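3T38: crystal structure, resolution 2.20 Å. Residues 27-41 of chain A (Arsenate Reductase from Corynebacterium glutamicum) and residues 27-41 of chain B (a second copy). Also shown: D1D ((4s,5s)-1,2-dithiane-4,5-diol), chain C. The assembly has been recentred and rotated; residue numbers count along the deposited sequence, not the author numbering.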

ATOM      1  N   GLY A  27      -2.170  23.687   8.509  1.00 59.23           N
ATOM      2  CA  GLY A  27      -0.949  24.273   9.063  1.00 60.88           C
ATOM      3  C   GLY A  27       0.137  23.211   9.179  1.00 58.64           C
ATOM      4  O   GLY A  27       1.317  23.543   9.212  1.00 61.20           O
ATOM      5  N   VAL A  28      -0.251  21.937   9.214  1.00 52.85           N
ATOM      6  CA  VAL A  28       0.699  20.846   9.437  1.00 51.62           C
ATOM      7  C   VAL A  28       1.090  20.107   8.146  1.00 49.96           C
ATOM      8  O   VAL A  28       2.273  19.990   7.791  1.00 51.37           O
ATOM      9  CB  VAL A  28       0.124  19.846  10.484  1.00 48.93           C
ATOM     10  CG1 VAL A  28       1.045  18.655  10.709  1.00 48.35           C
ATOM     11  CG2 VAL A  28      -0.166  20.587  11.806  1.00 54.88           C
ATOM     12  N   PHE A  29       0.085  19.593   7.451  1.00 47.71           N
ATOM     13  CA  PHE A  29       0.301  18.965   6.161  1.00 46.45           C
ATOM     14  C   PHE A  29      -0.578  19.623   5.140  1.00 46.92           C
ATOM     15  O   PHE A  29      -1.669  20.084   5.497  1.00 45.94           O
ATOM     16  CB  PHE A  29      -0.029  17.458   6.229  1.00 42.34           C
ATOM     17  CG  PHE A  29       0.828  16.707   7.190  1.00 40.99           C
ATOM     18  CD1 PHE A  29       2.222  16.819   7.130  1.00 43.52           C
ATOM     19  CD2 PHE A  29       0.261  15.915   8.173  1.00 39.48           C
ATOM     20  CE1 PHE A  29       3.017  16.143   8.022  1.00 41.99           C
ATOM     21  CE2 PHE A  29       1.069  15.196   9.072  1.00 39.05           C
ATOM     22  CZ  PHE A  29       2.425  15.318   8.997  1.00 40.81           C
ATOM     23  N   SER A  30      -0.081  19.660   3.895  1.00 45.90           N
ATOM     24  CA  SER A  30      -0.876  19.968   2.693  1.00 48.04           C
ATOM     25  C   SER A  30      -2.118  19.098   2.632  1.00 46.13           C
ATOM     26  O   SER A  30      -2.054  17.833   2.870  1.00 44.64           O
ATOM     27  CB  SER A  30      -0.075  19.730   1.399  1.00 48.95           C
ATOM     28  OG  SER A  30       1.298  20.109   1.537  1.00 53.05           O
ATOM     29  N   ALA A  31      -3.232  19.789   2.357  1.00 46.29           N
ATOM     30  CA  ALA A  31      -4.527  19.218   2.001  1.00 44.75           C
ATOM     31  C   ALA A  31      -4.407  18.117   0.946  1.00 42.49           C
ATOM     32  O   ALA A  31      -5.097  17.125   1.036  1.00 40.74           O
ATOM     33  CB  ALA A  31      -5.434  20.265   1.520  1.00 46.54           C
ATOM     34  N   GLU A  32      -3.542  18.314  -0.045  1.00 42.56           N
ATOM     35  CA  GLU A  32      -3.300  17.305  -1.070  1.00 41.40           C
ATOM     36  C   GLU A  32      -2.758  16.044  -0.414  1.00 37.41           C
ATOM     37  O   GLU A  32      -3.220  14.961  -0.717  1.00 35.62           O
ATOM     38  CB  GLU A  32      -2.387  17.818  -2.215  1.00 43.52           C
ATOM     39  CG  GLU A  32      -1.116  18.500  -1.733  1.00 48.19           C
ATOM     40  CD  GLU A  32      -0.374  19.288  -2.787  1.00 55.75           C
ATOM     41  OE1 GLU A  32       0.853  19.001  -2.962  1.00 52.85           O
ATOM     42  OE2 GLU A  32      -1.006  20.214  -3.397  1.00 58.21           O
ATOM     43  N   THR A  33      -1.816  16.186   0.521  1.00 35.86           N
ATOM     44  CA  THR A  33      -1.298  15.010   1.246  1.00 32.85           C
ATOM     45  C   THR A  33      -2.406  14.332   2.079  1.00 30.43           C
ATOM     46  O   THR A  33      -2.587  13.122   1.963  1.00 27.80           O
ATOM     47  CB  THR A  33      -0.055  15.377   2.066  1.00 32.01           C
ATOM     48  OG1 THR A  33       0.942  15.856   1.162  1.00 35.30           O
ATOM     49  CG2 THR A  33       0.505  14.206   2.827  1.00 32.32           C
ATOM     50  N   ILE A  34      -3.145  15.125   2.845  1.00 31.00           N
ATOM     51  CA  ILE A  34      -4.264  14.688   3.650  1.00 31.97           C
ATOM     52  C   ILE A  34      -5.325  13.942   2.853  1.00 32.21           C
ATOM     53  O   ILE A  34      -5.747  12.819   3.288  1.00 30.86           O
ATOM     54  CB  ILE A  34      -5.022  15.830   4.391  1.00 35.29           C
ATOM     55  CG1 ILE A  34      -4.079  16.684   5.251  1.00 37.76           C
ATOM     56  CG2 ILE A  34      -6.174  15.227   5.248  1.00 34.63           C
ATOM     57  CD1 ILE A  34      -3.261  15.834   6.218  1.00 37.23           C
ATOM     58  N   ASN A  35      -5.779  14.538   1.740  1.00 31.71           N
ATOM     59  CA  ASN A  35      -6.676  13.807   0.851  1.00 32.36           C
ATOM     60  C   ASN A  35      -6.115  12.456   0.325  1.00 30.35           C
ATOM     61  O   ASN A  35      -6.834  11.464   0.337  1.00 28.86           O
ATOM     62  CB  ASN A  35      -7.262  14.733  -0.223  1.00 35.89           C
ATOM     63  CG  ASN A  35      -8.123  15.847   0.414  1.00 44.54           C
ATOM     64  OD1 ASN A  35      -8.245  15.900   1.662  1.00 50.81           O
ATOM     65  ND2 ASN A  35      -8.686  16.760  -0.405  1.00 52.66           N
ATOM     66  N   ARG A  36      -4.844  12.382  -0.088  1.00 29.21           N
ATOM     67  CA  ARG A  36      -4.298  11.075  -0.510  1.00 29.00           C
ATOM     68  C   ARG A  36      -4.271  10.101   0.608  1.00 27.79           C
ATOM     69  O   ARG A  36      -4.447   8.891   0.409  1.00 29.52           O
ATOM     70  CB  ARG A  36      -2.845  11.184  -1.035  1.00 29.73           C
ATOM     71  CG  ARG A  36      -2.755  11.972  -2.341  1.00 35.31           C
ATOM     72  CD  ARG A  36      -3.365  11.117  -3.491  1.00 36.18           C
ATOM     73  NE  ARG A  36      -4.782  11.317  -3.630  1.00 33.39           N
ATOM     74  CZ  ARG A  36      -5.641  10.411  -4.115  1.00 35.21           C
ATOM     75  NH1 ARG A  36      -5.234   9.197  -4.465  1.00 34.91           N
ATOM     76  NH2 ARG A  36      -6.925  10.715  -4.217  1.00 29.13           N
ATOM     77  N   TYR A  37      -4.024  10.599   1.809  1.00 27.75           N
ATOM     78  CA  TYR A  37      -3.949   9.739   2.968  1.00 26.38           C
ATOM     79  C   TYR A  37      -5.181   8.924   3.145  1.00 26.42           C
ATOM     80  O   TYR A  37      -5.135   7.684   3.315  1.00 25.58           O
ATOM     81  CB  TYR A  37      -3.614  10.495   4.245  1.00 27.28           C
ATOM     82  CG  TYR A  37      -2.184  10.253   4.594  1.00 24.79           C
ATOM     83  CD1 TYR A  37      -1.821   9.241   5.499  1.00 28.52           C
ATOM     84  CD2 TYR A  37      -1.179  11.022   4.036  1.00 28.15           C
ATOM     85  CE1 TYR A  37      -0.452   9.003   5.813  1.00 28.12           C
ATOM     86  CE2 TYR A  37       0.187  10.793   4.362  1.00 28.72           C
ATOM     87  CZ  TYR A  37       0.526   9.801   5.234  1.00 26.21           C
ATOM     88  OH  TYR A  37       1.878   9.591   5.504  1.00 31.70           O
ATOM     89  N   ILE A  38      -6.308   9.581   3.062  1.00 27.12           N
ATOM     90  CA  ILE A  38      -7.528   8.820   3.246  1.00 26.98           C
ATOM     91  C   ILE A  38      -7.917   7.884   2.084  1.00 25.24           C
ATOM     92  O   ILE A  38      -8.331   6.749   2.325  1.00 24.42           O
ATOM     93  CB  ILE A  38      -8.627   9.723   3.692  1.00 27.83           C
ATOM     94  CG1 ILE A  38      -9.944   9.001   3.660  1.00 29.99           C
ATOM     95  CG2 ILE A  38      -8.647  10.965   2.841  1.00 34.35           C
ATOM     96  CD1 ILE A  38     -10.956   9.782   2.943  1.00 39.57           C
ATOM     97  N   PHE A  39      -7.828   8.355   0.846  1.00 25.71           N
ATOM     98  CA  PHE A  39      -8.243   7.509  -0.266  1.00 25.65           C
ATOM     99  C   PHE A  39      -7.237   6.374  -0.516  1.00 24.42           C
ATOM    100  O   PHE A  39      -7.663   5.255  -0.852  1.00 25.33           O
ATOM    101  CB  PHE A  39      -8.463   8.280  -1.548  1.00 25.91           C
ATOM    102  CG  PHE A  39      -9.745   9.105  -1.547  1.00 27.76           C
ATOM    103  CD1 PHE A  39      -9.723  10.445  -1.130  1.00 23.59           C
ATOM    104  CD2 PHE A  39     -10.943   8.557  -1.994  1.00 24.18           C
ATOM    105  CE1 PHE A  39     -10.871  11.228  -1.115  1.00 25.24           C
ATOM    106  CE2 PHE A  39     -12.123   9.346  -1.999  1.00 31.71           C
ATOM    107  CZ  PHE A  39     -12.090  10.681  -1.547  1.00 26.91           C
ATOM    108  N   GLU A  40      -5.934   6.657  -0.352  1.00 23.22           N
ATOM    109  CA  GLU A  40      -4.924   5.641  -0.528  1.00 22.46           C
ATOM    110  C   GLU A  40      -5.026   4.618   0.575  1.00 23.09           C
ATOM    111  O   GLU A  40      -4.864   3.410   0.344  1.00 23.07           O
ATOM    112  CB  GLU A  40      -3.510   6.231  -0.637  1.00 22.72           C
ATOM    113  CG  GLU A  40      -3.346   7.125  -1.868  1.00 25.06           C
ATOM    114  CD  GLU A  40      -3.565   6.379  -3.223  1.00 29.11           C
ATOM    115  OE1 GLU A  40      -3.670   5.135  -3.259  1.00 29.36           O
ATOM    116  OE2 GLU A  40      -3.618   7.050  -4.276  1.00 30.70           O
ATOM    117  N   SER A  41      -5.293   5.076   1.800  1.00 22.89           N
ATOM    118  CA  SER A  41      -5.491   4.112   2.868  1.00 22.66           C
ATOM    119  C   SER A  41      -6.665   3.149   2.659  1.00 22.06           C
ATOM    120  O   SER A  41      -6.547   1.942   2.938  1.00 20.80           O
ATOM    121  CB  SER A  41      -5.658   4.820   4.199  1.00 22.39           C
ATOM    122  OG  SER A  41      -4.395   5.246   4.620  1.00 25.27           O
TER
HETATM  123  S1  D1D C3236       0.641   7.069  -1.088  1.00 47.27           S
HETATM  124  C1  D1D C3236       0.878   8.779  -1.672  1.00 35.66           C
HETATM  125  C2  D1D C3236       1.226   9.622  -0.500  1.00 33.04           C
HETATM  126  O2  D1D C3236       1.172  10.930  -0.907  1.00 31.80           O
HETATM  127  C3  D1D C3236       0.060   9.604   0.460  1.00 39.32           C
HETATM  128  O3  D1D C3236       0.078  10.857   0.958  1.00 33.13           O
HETATM  129  C4  D1D C3236       0.132   8.671   1.638  1.00 42.42           C
HETATM  130  S4  D1D C3236      -0.234   6.991   1.033  1.00 53.29           S
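Chain B, residues 27-41: GVFSAETINRYIFES

How does chain B lie on chain A? Like its counterpart, it runs as loop through Ser B30 and then as helix from Ala B31 through Ser B41 and beyond. The two helices point roughly the same way, at 32° between their N-to-C directions, and their axes approach to 9.1 Å. Like residues face each other: the CA atoms of Thr A33 and Thr B33 lie 5.3 Å apart, those of Glu A40 and Glu B40 10.4 Å, so the helices diverge toward their C-terminal ends.

What does the loop of chain B offer? Gly B27 is out of reach and Val B28 points away, but the ring of Phe B29 meets Glu A32 OE1 at its edge. Ser B30, in an extended conformation (phi/psi -62/153), donates twice to Glu A32 OE1, from N at 2.6 Å and from OG at 2.9 Å. Its OG also caps its own helix, accepting from Thr B33 N at 3.3 Å.

How does the first helical turn answer? Ala B31 points away, but Glu B32 reaches across, and its carboxylate, a strong acceptor, takes three bonds on one oxygen: OE1 accepts from Ser A30 N at 2.7 Å, Ser A30 OG at 2.8 Å and Thr A33 OG1 at 3.0 Å. Thr B33 OG1 then donates to Glu A32 OE1 at 2.9 Å and lies 2.7 Å from Thr A33 OG1.

What fills the space as the helices part? Ile B34 and Asn B35 make no contact. Arg B36 NH1 forms a salt bridge to Glu B40 OE2 at 3.2 Å, and Arg B36 CD lies 3.9 Å from Tyr A37 OH. Tyr B37 OH approaches Arg A36 CD to 3.0 Å. Between the helices sits the dithiane diol: its C1 lies over a face of the Tyr B37 ring, its C4 over a face of the Tyr A37 ring, and its S1 is 3.9 Å from Glu B40 CB.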

ATOM      1  N   GLY B  27       4.589  23.698  -9.935  1.00 56.74           N
ATOM      2  CA  GLY B  27       3.346  24.388  -9.609  1.00 56.46           C
ATOM      3  C   GLY B  27       2.114  23.501  -9.457  1.00 53.31           C
ATOM      4  O   GLY B  27       1.004  24.012  -9.314  1.00 53.77           O
ATOM      5  N   VAL B  28       2.310  22.182  -9.429  1.00 50.49           N
ATOM      6  CA  VAL B  28       1.191  21.232  -9.428  1.00 47.77           C
ATOM      7  C   VAL B  28       0.951  20.430  -8.140  1.00 45.29           C
ATOM      8  O   VAL B  28      -0.181  20.283  -7.716  1.00 44.27           O
ATOM      9  CB  VAL B  28       1.097  20.445 -10.811  1.00 47.64           C
ATOM     10  CG1 VAL B  28       2.246  20.828 -11.766  1.00 50.12           C
ATOM     11  CG2 VAL B  28       0.915  18.949 -10.690  1.00 44.14           C
ATOM     12  N   PHE B  29       2.010  19.914  -7.520  1.00 44.43           N
ATOM     13  CA  PHE B  29       1.932  19.282  -6.194  1.00 42.36           C
ATOM     14  C   PHE B  29       3.113  19.798  -5.377  1.00 43.42           C
ATOM     15  O   PHE B  29       4.214  19.958  -5.910  1.00 43.58           O
ATOM     16  CB  PHE B  29       2.012  17.733  -6.269  1.00 39.41           C
ATOM     17  CG  PHE B  29       0.965  17.092  -7.146  1.00 38.92           C
ATOM     18  CD1 PHE B  29      -0.398  17.214  -6.860  1.00 40.78           C
ATOM     19  CD2 PHE B  29       1.340  16.349  -8.242  1.00 38.30           C
ATOM     20  CE1 PHE B  29      -1.365  16.630  -7.677  1.00 40.35           C
ATOM     21  CE2 PHE B  29       0.397  15.729  -9.057  1.00 38.18           C
ATOM     22  CZ  PHE B  29      -0.963  15.861  -8.781  1.00 38.41           C
ATOM     23  N   SER B  30       2.906  20.033  -4.083  1.00 44.08           N
ATOM     24  CA  SER B  30       4.019  20.400  -3.180  1.00 45.04           C
ATOM     25  C   SER B  30       5.077  19.281  -3.108  1.00 43.07           C
ATOM     26  O   SER B  30       4.770  18.104  -3.294  1.00 39.15           O
ATOM     27  CB  SER B  30       3.483  20.645  -1.757  1.00 46.22           C
ATOM     28  OG  SER B  30       3.089  19.408  -1.146  1.00 44.13           O
ATOM     29  N   ALA B  31       6.316  19.683  -2.811  1.00 45.12           N
ATOM     30  CA  ALA B  31       7.423  18.786  -2.458  1.00 43.59           C
ATOM     31  C   ALA B  31       7.049  17.737  -1.362  1.00 42.16           C
ATOM     32  O   ALA B  31       7.389  16.544  -1.466  1.00 39.75           O
ATOM     33  CB  ALA B  31       8.612  19.595  -2.065  1.00 46.63           C
ATOM     34  N   GLU B  32       6.268  18.163  -0.370  1.00 42.28           N
ATOM     35  CA  GLU B  32       5.799  17.267   0.675  1.00 40.69           C
ATOM     36  C   GLU B  32       5.082  16.042   0.066  1.00 37.77           C
ATOM     37  O   GLU B  32       5.506  14.904   0.267  1.00 35.89           O
ATOM     38  CB  GLU B  32       4.953  18.028   1.711  1.00 42.29           C
ATOM     39  CG  GLU B  32       4.074  17.138   2.603  1.00 44.04           C
ATOM     40  CD  GLU B  32       3.091  17.942   3.457  1.00 49.58           C
ATOM     41  OE1 GLU B  32       1.865  17.869   3.179  1.00 49.40           O
ATOM     42  OE2 GLU B  32       3.543  18.644   4.404  1.00 53.25           O
ATOM     43  N   THR B  33       4.042  16.281  -0.726  1.00 37.02           N
ATOM     44  CA  THR B  33       3.312  15.217  -1.399  1.00 35.51           C
ATOM     45  C   THR B  33       4.202  14.356  -2.270  1.00 33.98           C
ATOM     46  O   THR B  33       4.097  13.157  -2.250  1.00 32.90           O
ATOM     47  CB  THR B  33       2.235  15.804  -2.268  1.00 36.88           C
ATOM     48  OG1 THR B  33       1.352  16.574  -1.433  1.00 38.53           O
ATOM     49  CG2 THR B  33       1.473  14.688  -3.003  1.00 32.81           C
ATOM     50  N   ILE B  34       5.071  14.991  -3.037  1.00 35.68           N
ATOM     51  CA  ILE B  34       6.054  14.292  -3.835  1.00 35.38           C
ATOM     52  C   ILE B  34       6.933  13.376  -3.005  1.00 34.80           C
ATOM     53  O   ILE B  34       7.091  12.209  -3.392  1.00 34.86           O
ATOM     54  CB  ILE B  34       6.955  15.281  -4.623  1.00 38.03           C
ATOM     55  CG1 ILE B  34       6.112  16.225  -5.493  1.00 41.27           C
ATOM     56  CG2 ILE B  34       7.979  14.518  -5.467  1.00 38.30           C
ATOM     57  CD1 ILE B  34       5.436  15.580  -6.644  1.00 39.03           C
ATOM     58  N   ASN B  35       7.498  13.876  -1.897  1.00 34.79           N
ATOM     59  CA  ASN B  35       8.288  13.055  -0.983  1.00 35.37           C
ATOM     60  C   ASN B  35       7.481  11.860  -0.559  1.00 33.19           C
ATOM     61  O   ASN B  35       7.967  10.733  -0.625  1.00 31.83           O
ATOM     62  CB  ASN B  35       8.691  13.801   0.305  1.00 37.78           C
ATOM     63  CG  ASN B  35       9.901  14.710   0.119  1.00 45.57           C
ATOM     64  OD1 ASN B  35      10.825  14.394  -0.654  1.00 51.72           O
ATOM     65  ND2 ASN B  35       9.929  15.838   0.875  1.00 49.09           N
ATOM     66  N   ARG B  36       6.240  12.091  -0.125  1.00 32.66           N
ATOM     67  CA  ARG B  36       5.488  10.970   0.385  1.00 32.52           C
ATOM     68  C   ARG B  36       5.264   9.923  -0.695  1.00 31.55           C
ATOM     69  O   ARG B  36       5.552   8.768  -0.457  1.00 31.95           O
ATOM     70  CB  ARG B  36       4.215  11.377   1.100  1.00 32.08           C
ATOM     71  CG  ARG B  36       4.465  12.146   2.402  1.00 37.69           C
ATOM     72  CD  ARG B  36       4.853  11.230   3.534  1.00 39.64           C
ATOM     73  NE  ARG B  36       6.282  11.068   3.613  1.00 44.24           N
ATOM     74  CZ  ARG B  36       6.927   9.958   3.964  1.00 43.10           C
ATOM     75  NH1 ARG B  36       6.293   8.848   4.278  1.00 34.73           N
ATOM     76  NH2 ARG B  36       8.255   9.997   3.991  1.00 47.24           N
ATOM     77  N   TYR B  37       4.839  10.347  -1.897  1.00 31.94           N
ATOM     78  CA  TYR B  37       4.700   9.456  -3.061  1.00 30.73           C
ATOM     79  C   TYR B  37       5.877   8.509  -3.316  1.00 30.58           C
ATOM     80  O   TYR B  37       5.698   7.311  -3.529  1.00 29.82           O
ATOM     81  CB  TYR B  37       4.388  10.257  -4.332  1.00 31.30           C
ATOM     82  CG  TYR B  37       2.910  10.231  -4.588  1.00 30.29           C
ATOM     83  CD1 TYR B  37       2.357   9.210  -5.339  1.00 31.63           C
ATOM     84  CD2 TYR B  37       2.058  11.152  -3.999  1.00 30.69           C
ATOM     85  CE1 TYR B  37       0.986   9.111  -5.533  1.00 31.38           C
ATOM     86  CE2 TYR B  37       0.672  11.073  -4.190  1.00 29.93           C
ATOM     87  CZ  TYR B  37       0.145  10.048  -4.970  1.00 32.14           C
ATOM     88  OH  TYR B  37      -1.227   9.906  -5.199  1.00 30.26           O
ATOM     89  N   ILE B  38       7.081   9.058  -3.245  1.00 31.82           N
ATOM     90  CA  ILE B  38       8.258   8.285  -3.538  1.00 32.60           C
ATOM     91  C   ILE B  38       8.592   7.273  -2.419  1.00 31.87           C
ATOM     92  O   ILE B  38       8.784   6.055  -2.670  1.00 30.80           O
ATOM     93  CB  ILE B  38       9.396   9.196  -4.003  1.00 34.93           C
ATOM     94  CG1 ILE B  38      10.168   8.465  -5.058  1.00 39.57           C
ATOM     95  CG2 ILE B  38      10.347   9.528  -2.908  1.00 35.23           C
ATOM     96  CD1 ILE B  38      11.031   7.405  -4.443  1.00 41.60           C
ATOM     97  N   PHE B  39       8.574   7.745  -1.183  1.00 30.91           N
ATOM     98  CA  PHE B  39       8.852   6.837  -0.078  1.00 31.72           C
ATOM     99  C   PHE B  39       7.776   5.765   0.135  1.00 29.54           C
ATOM    100  O   PHE B  39       8.110   4.598   0.361  1.00 29.24           O
ATOM    101  CB  PHE B  39       9.189   7.631   1.173  1.00 32.93           C
ATOM    102  CG  PHE B  39      10.556   8.227   1.114  1.00 36.15           C
ATOM    103  CD1 PHE B  39      10.735   9.558   0.738  1.00 38.92           C
ATOM    104  CD2 PHE B  39      11.679   7.435   1.394  1.00 37.08           C
ATOM    105  CE1 PHE B  39      11.995  10.115   0.659  1.00 39.71           C
ATOM    106  CE2 PHE B  39      12.939   7.972   1.342  1.00 41.61           C
ATOM    107  CZ  PHE B  39      13.104   9.330   0.950  1.00 44.83           C
ATOM    108  N   GLU B  40       6.500   6.130  -0.016  1.00 27.53           N
ATOM    109  CA  GLU B  40       5.422   5.143   0.151  1.00 26.19           C
ATOM    110  C   GLU B  40       5.382   4.093  -0.968  1.00 26.06           C
ATOM    111  O   GLU B  40       5.205   2.900  -0.689  1.00 22.63           O
ATOM    112  CB  GLU B  40       4.054   5.833   0.371  1.00 27.34           C
ATOM    113  CG  GLU B  40       3.955   6.750   1.655  1.00 25.66           C
ATOM    114  CD  GLU B  40       4.004   5.992   3.011  1.00 27.73           C
ATOM    115  OE1 GLU B  40       4.091   4.736   3.031  1.00 21.92           O
ATOM    116  OE2 GLU B  40       3.949   6.680   4.089  1.00 30.53           O
ATOM    117  N   SER B  41       5.673   4.532  -2.216  1.00 27.22           N
ATOM    118  CA  SER B  41       5.715   3.632  -3.371  1.00 26.81           C
ATOM    119  C   SER B  41       6.833   2.635  -3.203  1.00 26.89           C
ATOM    120  O   SER B  41       6.694   1.440  -3.544  1.00 27.93           O
ATOM    121  CB  SER B  41       5.914   4.426  -4.677  1.00 27.80           C
ATOM    122  OG  SER B  41       4.850   5.374  -4.855  1.00 28.88           O
TER